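Local atomic coordinates of glycosyl hydrolase, BNR repeat (Ralstonia eutropha, PDB entry 3B7F), a protein that folds as a seven-bladed beta-propeller and is thought to be a glycosyl hydrolase of the BNR-repeat, sialidase-like type, its substrate not established. Residues 339-345 with 357-361; 276-282 with 294-300; 311-315 with 327-332. All blocks are in the same frame, centred on the assembly; numbering follows the deposited sequence.

Contact 1. Residues 339-345 with 357-361; sequences LTVKRQA and YFGTT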
# COMPACT_ATOMS: atom_id res chain seq x y z
N LEU A 339 -16.70 -9.68 1.03
CA LEU A 339 -15.86 -8.58 0.63
C LEU A 339 -14.36 -8.85 0.72
O LEU A 339 -13.85 -9.32 1.74
CB LEU A 339 -16.21 -7.32 1.45
CG LEU A 339 -17.42 -6.46 1.01
CD1 LEU A 339 -18.66 -7.21 0.79
CD2 LEU A 339 -17.67 -5.33 2.06
N THR A 340 -13.67 -8.52 -0.38
CA THR A 340 -12.23 -8.59 -0.47
C THR A 340 -11.70 -7.16 -0.54
O THR A 340 -12.21 -6.35 -1.30
CB THR A 340 -11.82 -9.44 -1.69
OG1 THR A 340 -12.40 -10.74 -1.52
CG2 THR A 340 -10.30 -9.55 -1.83
N VAL A 341 -10.71 -6.84 0.29
CA VAL A 341 -10.07 -5.51 0.32
C VAL A 341 -8.58 -5.78 0.10
O VAL A 341 -7.95 -6.46 0.90
CB VAL A 341 -10.39 -4.75 1.63
CG1 VAL A 341 -9.64 -3.36 1.73
CG2 VAL A 341 -11.88 -4.56 1.73
N LYS A 342 -8.04 -5.32 -1.03
CA LYS A 342 -6.64 -5.57 -1.40
C LYS A 342 -5.70 -4.62 -0.62
O LYS A 342 -6.17 -3.70 0.07
CB LYS A 342 -6.47 -5.49 -2.93
CG LYS A 342 -7.01 -6.68 -3.76
CD LYS A 342 -7.03 -6.28 -5.24
CE LYS A 342 -6.73 -7.41 -6.23
NZ LYS A 342 -7.61 -8.57 -6.20
N ARG A 343 -4.38 -4.88 -0.74
CA ARG A 343 -3.31 -4.18 0.02
C ARG A 343 -3.30 -2.69 -0.00
O ARG A 343 -2.98 -2.08 1.01
CB ARG A 343 -1.93 -4.42 -0.57
CG ARG A 343 -1.46 -5.71 -0.59
CD ARG A 343 -0.49 -5.86 -1.75
NE ARG A 343 -0.57 -7.29 -1.96
CZ ARG A 343 0.34 -8.18 -1.62
NH1 ARG A 343 1.51 -7.84 -1.17
NH2 ARG A 343 0.06 -9.44 -1.82
N GLN A 344 -3.50 -2.13 -1.20
CA GLN A 344 -3.48 -0.69 -1.43
C GLN A 344 -4.88 -0.11 -1.39
O GLN A 344 -5.04 1.09 -1.60
CB GLN A 344 -2.84 -0.38 -2.78
CG GLN A 344 -1.36 -0.74 -2.91
CD GLN A 344 -0.98 -1.00 -4.35
OE1 GLN A 344 -1.56 -1.88 -4.98
NE2 GLN A 344 -0.01 -0.23 -4.88
N ALA A 345 -5.88 -0.93 -1.11
CA ALA A 345 -7.27 -0.49 -1.14
C ALA A 345 -7.85 0.10 0.17
O ALA A 345 -9.07 0.29 0.26
CB ALA A 345 -8.16 -1.63 -1.71
N TYR A 357 -11.02 4.90 4.74
CA TYR A 357 -11.72 4.55 3.51
C TYR A 357 -11.25 3.23 3.01
O TYR A 357 -10.09 2.89 3.18
CB TYR A 357 -11.37 5.60 2.43
CG TYR A 357 -11.56 7.03 2.89
CD1 TYR A 357 -12.79 7.68 2.74
CD2 TYR A 357 -10.52 7.74 3.52
CE1 TYR A 357 -12.98 8.99 3.21
CE2 TYR A 357 -10.72 9.02 3.99
CZ TYR A 357 -11.95 9.66 3.81
OH TYR A 357 -12.16 10.96 4.26
N PHE A 358 -12.12 2.48 2.35
CA PHE A 358 -11.66 1.27 1.68
C PHE A 358 -12.45 0.96 0.41
O PHE A 358 -13.61 1.36 0.28
CB PHE A 358 -11.57 0.05 2.62
CG PHE A 358 -12.90 -0.49 3.13
CD1 PHE A 358 -13.64 -1.41 2.40
CD2 PHE A 358 -13.37 -0.13 4.38
CE1 PHE A 358 -14.83 -1.93 2.87
CE2 PHE A 358 -14.60 -0.62 4.85
CZ PHE A 358 -15.31 -1.53 4.10
N GLY A 359 -11.80 0.24 -0.50
CA GLY A 359 -12.38 -0.14 -1.79
C GLY A 359 -12.35 -1.64 -1.92
O GLY A 359 -11.34 -2.26 -1.64
N THR A 360 -13.45 -2.20 -2.41
CA THR A 360 -13.59 -3.64 -2.53
C THR A 360 -13.43 -4.10 -3.99
O THR A 360 -13.55 -3.32 -4.91
CB THR A 360 -14.93 -4.11 -1.99
OG1 THR A 360 -15.95 -3.72 -2.89
CG2 THR A 360 -15.23 -3.56 -0.57
N THR A 361 -13.14 -5.40 -4.16
CA THR A 361 -13.03 -5.99 -5.49
C THR A 361 -14.41 -6.01 -6.18
O THR A 361 -14.49 -6.11 -7.38
CB THR A 361 -12.44 -7.39 -5.42
OG1 THR A 361 -13.30 -8.23 -4.64
CG2 THR A 361 -10.98 -7.33 -4.84
O HOH W 1 -15.25 -7.62 -2.79
O HOH W 2 -9.83 -4.09 -3.03
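This is a mainly backbone-mediated, buried contact inside the propeller: the loop 339-345, which leads into the first strand of the seventh blade (346-348, 356-359, 365-368, 376-379), lies along the end of that blade's second strand at 357-361. Two hydrogen bonds hold the segments. G359 N donates to A345 O (2.8 Å, 151° at the hydrogen), and T361 N donates to T340 O (3.2 Å, 152°). Both acceptors also receive a CA-H...O contact, from F358 CA to A345 O at 3.1 Å and from T360 CA to T340 O at 3.3 Å.

Between these two points the loop 339-345 makes a type I beta turn from K342 to A345, closed by A345 N to K342 O at 3.0 Å. Two waters bridge the segments where they make no direct hydrogen bond. One molecule accepts from K342 N (3.0 Å) and donates to G359 O (2.7 Å); another accepts from T340 N (3.0 Å) and hydrogen-bonds T361 OG1 (2.8 Å). Apolar packing is slight, with V341 CG2 3.7 Å from F358 CD1 and L339 CG 4.0 Å from T360 CG2.

Outward from the pair, the F358 ring stacks on W366 of strand 365-368 and meets W375 edge-to-face. R343 and Q344, at the tip of the turn, reach strands 178-184 and 116-122 of other blades.

Contact 2. Residues 276-282 with 294-300; sequences VGDIGFP and WVFPMDG. With EDO (1,2-ethanediol), chain N.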
# COMPACT_ATOMS: atom_id res chain seq x y z
N VAL A 276 -11.78 -14.57 14.12
CA VAL A 276 -11.49 -13.56 13.10
C VAL A 276 -10.08 -13.74 12.52
O VAL A 276 -9.90 -13.67 11.31
CB VAL A 276 -11.72 -12.13 13.66
CG1 VAL A 276 -11.35 -11.07 12.63
CG2 VAL A 276 -13.18 -11.96 14.10
N GLY A 277 -9.09 -14.02 13.37
CA GLY A 277 -7.72 -14.16 12.94
C GLY A 277 -7.06 -12.81 12.63
O GLY A 277 -7.68 -11.74 12.80
N ASP A 278 -5.81 -12.86 12.18
CA ASP A 278 -5.04 -11.64 11.88
C ASP A 278 -4.42 -11.66 10.51
O ASP A 278 -3.34 -11.09 10.27
CB ASP A 278 -4.03 -11.36 13.00
CG ASP A 278 -2.91 -12.36 13.05
OD1 ASP A 278 -3.11 -13.48 12.57
OD2 ASP A 278 -1.80 -11.99 13.50
N ILE A 279 -5.14 -12.29 9.58
CA ILE A 279 -4.73 -12.37 8.18
C ILE A 279 -5.56 -11.36 7.44
O ILE A 279 -6.70 -11.09 7.81
CB ILE A 279 -4.86 -13.80 7.58
CG1 ILE A 279 -4.31 -14.83 8.58
CG2 ILE A 279 -4.18 -13.87 6.20
CD1 ILE A 279 -3.00 -14.42 9.24
N GLY A 280 -4.98 -10.79 6.39
CA GLY A 280 -5.63 -9.75 5.61
C GLY A 280 -4.59 -9.17 4.69
O GLY A 280 -3.50 -9.72 4.60
N PHE A 281 -4.96 -8.11 3.96
CA PHE A 281 -4.03 -7.42 3.04
C PHE A 281 -3.54 -6.03 3.41
O PHE A 281 -2.31 -5.83 3.54
CB PHE A 281 -4.61 -7.45 1.60
CG PHE A 281 -4.64 -8.83 0.99
CD1 PHE A 281 -3.46 -9.43 0.55
CD2 PHE A 281 -5.83 -9.52 0.83
CE1 PHE A 281 -3.46 -10.70 -0.00
CE2 PHE A 281 -5.85 -10.79 0.28
CZ PHE A 281 -4.66 -11.38 -0.14
N PRO A 282 -4.44 -5.05 3.58
CA PRO A 282 -3.96 -3.68 3.90
C PRO A 282 -3.69 -3.37 5.39
O PRO A 282 -4.21 -4.06 6.29
CB PRO A 282 -5.15 -2.82 3.47
CG PRO A 282 -6.33 -3.67 3.81
CD PRO A 282 -5.93 -5.08 3.55
N TRP A 294 -5.42 0.46 11.54
CA TRP A 294 -6.60 -0.22 11.00
C TRP A 294 -6.19 -1.35 10.08
O TRP A 294 -5.24 -1.18 9.32
CB TRP A 294 -7.48 0.74 10.18
CG TRP A 294 -8.11 1.81 10.96
CD1 TRP A 294 -9.29 1.72 11.59
CD2 TRP A 294 -7.59 3.11 11.23
NE1 TRP A 294 -9.57 2.89 12.22
CE2 TRP A 294 -8.53 3.76 12.05
CE3 TRP A 294 -6.42 3.80 10.87
CZ2 TRP A 294 -8.37 5.08 12.49
CZ3 TRP A 294 -6.25 5.11 11.29
CH2 TRP A 294 -7.23 5.74 12.10
N VAL A 295 -6.90 -2.49 10.14
CA VAL A 295 -6.73 -3.63 9.26
C VAL A 295 -8.12 -4.07 8.70
O VAL A 295 -9.14 -3.60 9.16
CB VAL A 295 -5.98 -4.85 9.94
CG1 VAL A 295 -4.52 -4.44 10.27
CG2 VAL A 295 -6.74 -5.41 11.20
N PHE A 296 -8.13 -4.92 7.67
CA PHE A 296 -9.35 -5.49 7.10
C PHE A 296 -9.17 -7.03 7.02
O PHE A 296 -8.70 -7.55 5.99
CB PHE A 296 -9.69 -4.92 5.74
CG PHE A 296 -11.09 -5.32 5.29
CD1 PHE A 296 -11.33 -6.53 4.63
CD2 PHE A 296 -12.19 -4.50 5.62
CE1 PHE A 296 -12.64 -6.88 4.26
CE2 PHE A 296 -13.48 -4.85 5.26
CZ PHE A 296 -13.71 -6.03 4.57
N PRO A 297 -9.54 -7.74 8.09
CA PRO A 297 -9.33 -9.17 8.12
C PRO A 297 -10.09 -10.02 7.11
O PRO A 297 -11.25 -9.75 6.80
CB PRO A 297 -9.76 -9.55 9.55
CG PRO A 297 -9.64 -8.26 10.32
CD PRO A 297 -10.10 -7.27 9.37
N MSE A 298 -9.38 -11.04 6.64
CA MSE A 298 -9.88 -12.03 5.70
C MSE A 298 -9.44 -13.41 6.19
O MSE A 298 -8.62 -13.50 7.10
CB MSE A 298 -9.34 -11.72 4.32
CG MSE A 298 -10.01 -10.42 3.74
SE MSE A 298 -9.53 -10.13 1.92
CE MSE A 298 -10.60 -11.53 1.18
N ASP A 299 -10.00 -14.46 5.60
CA ASP A 299 -9.76 -15.84 5.97
C ASP A 299 -8.49 -16.38 5.31
O ASP A 299 -8.45 -16.61 4.12
CB ASP A 299 -10.98 -16.65 5.55
CG ASP A 299 -10.98 -18.09 6.05
OD1 ASP A 299 -9.92 -18.61 6.45
OD2 ASP A 299 -12.07 -18.70 6.03
N GLY A 300 -7.44 -16.60 6.10
CA GLY A 300 -6.19 -17.14 5.60
C GLY A 300 -5.97 -18.56 6.07
O GLY A 300 -4.82 -18.97 6.21
C1 EDO N . -13.12 -14.17 7.95
O1 EDO N . -13.90 -12.97 7.99
C2 EDO N . -11.95 -14.03 8.93
O2 EDO N . -11.85 -12.66 9.34
O HOH W 3 -7.86 -13.66 9.61
O HOH W 4 -7.88 -7.68 3.52
O HOH W 5 -5.77 -6.23 6.81
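The apolar contacts are spread along the pairing rather than gathered in one cluster. V276 CG1 rests on P297 CB at 3.8 Å, P282 CG meets F296 CB at 4.1 Å, and the selenium of selenomethionine M298 lies beside F281. The last is a Met-aromatic contact at the ring edge: SE is 5.1 Å from the ring centroid, 81° off its normal, and 3.9 Å from F281 CD2. I279 CG2 lies 3.9 Å from G300 CA.

The backbones approach closely at G280 and P297, whose CA atoms are 4.5 Å apart. A side chain on G280 would collide with F296 O, so glycine permits this approach. One direct hydrogen bond joins the segments, M298 N to I279 O (2.9 Å, 170°); the same oxygen receives a CA-H...O contact from P297 CA at 3.3 Å.

Between the backbones, water takes the place of direct bonds. One molecule accepts from F281 N (3.0 Å) and donates to F296 O (2.6 Å), while another accepts from F296 N (2.8 Å) and donates to P282 O (2.7 Å). A third accepts from I279 N (3.0 Å) and lies 2.7 Å from V276 O and 2.6 Å from M298 O. At the V276 end, an ethanediol, probably from the crystallisation liquor, donates from O2 to V276 O (3.0 Å).

F281 also stacks on H235, in the preceding blade, which hydrogen-bonds G280 O. The chemistry implies a water-bridged approach of the loop entering strand 282-285 to the end of strand 293-297, with one direct bond and a corner at F281.

Contact 3. Residues 311-315 with 327-332; sequences GKPAV and RQDRGL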
# COMPACT_ATOMS: atom_id res chain seq x y z
N GLY A 311 -18.06 -13.77 5.46
CA GLY A 311 -19.35 -13.20 5.13
C GLY A 311 -19.78 -12.01 5.95
O GLY A 311 -20.82 -11.47 5.68
N LYS A 312 -18.99 -11.62 6.94
CA LYS A 312 -19.34 -10.54 7.87
C LYS A 312 -18.24 -9.51 7.88
O LYS A 312 -17.40 -9.52 8.78
CB LYS A 312 -19.57 -11.13 9.26
CG LYS A 312 -20.77 -12.08 9.27
CD LYS A 312 -21.11 -12.58 10.64
CE LYS A 312 -22.35 -13.49 10.58
NZ LYS A 312 -22.66 -14.16 11.90
N PRO A 313 -18.28 -8.57 6.90
CA PRO A 313 -17.15 -7.63 6.75
C PRO A 313 -16.97 -6.66 7.91
O PRO A 313 -17.94 -6.21 8.51
CB PRO A 313 -17.50 -6.87 5.48
CG PRO A 313 -18.97 -6.97 5.35
CD PRO A 313 -19.34 -8.30 5.90
N ALA A 314 -15.71 -6.37 8.21
CA ALA A 314 -15.38 -5.45 9.26
C ALA A 314 -13.94 -5.01 9.13
O ALA A 314 -13.08 -5.74 8.66
CB ALA A 314 -15.63 -6.10 10.69
N VAL A 315 -13.71 -3.78 9.56
CA VAL A 315 -12.40 -3.22 9.74
C VAL A 315 -12.13 -3.45 11.23
O VAL A 315 -13.08 -3.48 12.03
CB VAL A 315 -12.39 -1.68 9.41
CG1 VAL A 315 -11.20 -0.97 10.02
CG2 VAL A 315 -12.50 -1.44 7.93
N ARG A 327 -13.78 -4.23 16.82
CA ARG A 327 -14.45 -4.45 15.55
C ARG A 327 -15.18 -3.18 15.17
O ARG A 327 -15.85 -2.60 16.02
CB ARG A 327 -15.49 -5.58 15.70
CG ARG A 327 -16.17 -6.01 14.39
CD ARG A 327 -17.13 -7.13 14.73
NE ARG A 327 -17.84 -7.63 13.57
CZ ARG A 327 -17.32 -8.43 12.64
NH1 ARG A 327 -16.08 -8.91 12.72
NH2 ARG A 327 -18.07 -8.79 11.64
N GLN A 328 -15.05 -2.79 13.91
CA GLN A 328 -15.72 -1.66 13.37
C GLN A 328 -16.50 -2.08 12.14
O GLN A 328 -15.94 -2.26 11.08
CB GLN A 328 -14.71 -0.61 12.99
CG GLN A 328 -13.94 -0.03 14.14
CD GLN A 328 -13.05 1.13 13.70
OE1 GLN A 328 -12.40 1.07 12.64
NE2 GLN A 328 -13.04 2.22 14.49
N ASP A 329 -17.81 -2.21 12.30
CA ASP A 329 -18.73 -2.65 11.24
C ASP A 329 -20.06 -1.88 11.15
O ASP A 329 -20.95 -2.36 10.46
CB ASP A 329 -19.03 -4.16 11.38
CG ASP A 329 -19.72 -4.51 12.68
OD1 ASP A 329 -20.15 -3.60 13.40
OD2 ASP A 329 -19.80 -5.70 13.02
N ARG A 330 -20.21 -0.73 11.81
CA ARG A 330 -21.48 0.02 11.72
C ARG A 330 -21.62 0.64 10.34
O ARG A 330 -20.70 1.36 9.90
CB ARG A 330 -21.58 1.13 12.72
CG ARG A 330 -21.61 0.70 14.11
CD ARG A 330 -21.81 1.91 15.00
NE ARG A 330 -21.50 1.55 16.37
CZ ARG A 330 -22.35 1.10 17.28
NH1 ARG A 330 -23.65 0.95 17.05
NH2 ARG A 330 -21.86 0.81 18.49
N GLY A 331 -22.75 0.36 9.70
CA GLY A 331 -23.02 0.78 8.35
C GLY A 331 -22.70 -0.27 7.28
O GLY A 331 -23.18 -0.16 6.16
N LEU A 332 -21.91 -1.30 7.62
CA LEU A 332 -21.53 -2.32 6.68
C LEU A 332 -22.58 -3.43 6.63
O LEU A 332 -23.33 -3.64 7.62
CB LEU A 332 -20.18 -2.93 7.04
CG LEU A 332 -18.98 -2.01 7.10
CD1 LEU A 332 -17.76 -2.87 7.53
CD2 LEU A 332 -18.74 -1.26 5.73
O HOH W 6 -15.86 -11.36 10.93
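Hydrogen bonds across the contact come from two sources, a short strand pairing and an arginine. V315 and Q328 form an antiparallel hydrogen-bonded pair: V315 N donates to Q328 O (3.1 Å, 154°) and Q328 N to V315 O (2.8 Å, 152°). The Q328 side-chain amide turns to E371 O and E373 in the next blade.

R327 distributes its guanidinium among several acceptors. NH2 donates to K312 O (3.0 Å, 142°), and NE makes a salt bridge to D329 OD2 at 2.8 Å. NH1 donates to a water (3.0 Å) that in turn donates to K312 O (3.2 Å), and it also bonds Y316 OH. A314 CB lies over one guanidinium face, 3.5 Å from R327 CZ.

Past the pair, D329 O accepts from L332 N (3.2 Å), closing a type II turn, and L332 CD1 packs 3.9 Å from A314 CA. V315 and Q328 belong to the outer strand pair of a four-stranded antiparallel meander, the unit of the seven-bladed propeller.

Along the chain the three contacts follow in series, with none nested or crossed. Contact 2 comes first: its segments include the start of strand 282-285 and most of strand 293-297, closing the hairpin between them in the sixth blade. Contact 3 then closes the loop through strands 315-318 and 326-328 of that same blade, and contact 1 closes the hairpin of strands 346-348 and 356-359 in the seventh. In space they meet. F296 CD2 packs 3.4 Å from A314 O, just before strand 315-318, and contacts 2 and 3 reach the same sheet. F296 CE1 reaches V341 CG2 at 3.5 Å, and F358 CZ reaches L332 CD2 at 3.8 Å, so contact 1 packs against both and ties the neighbouring blades together.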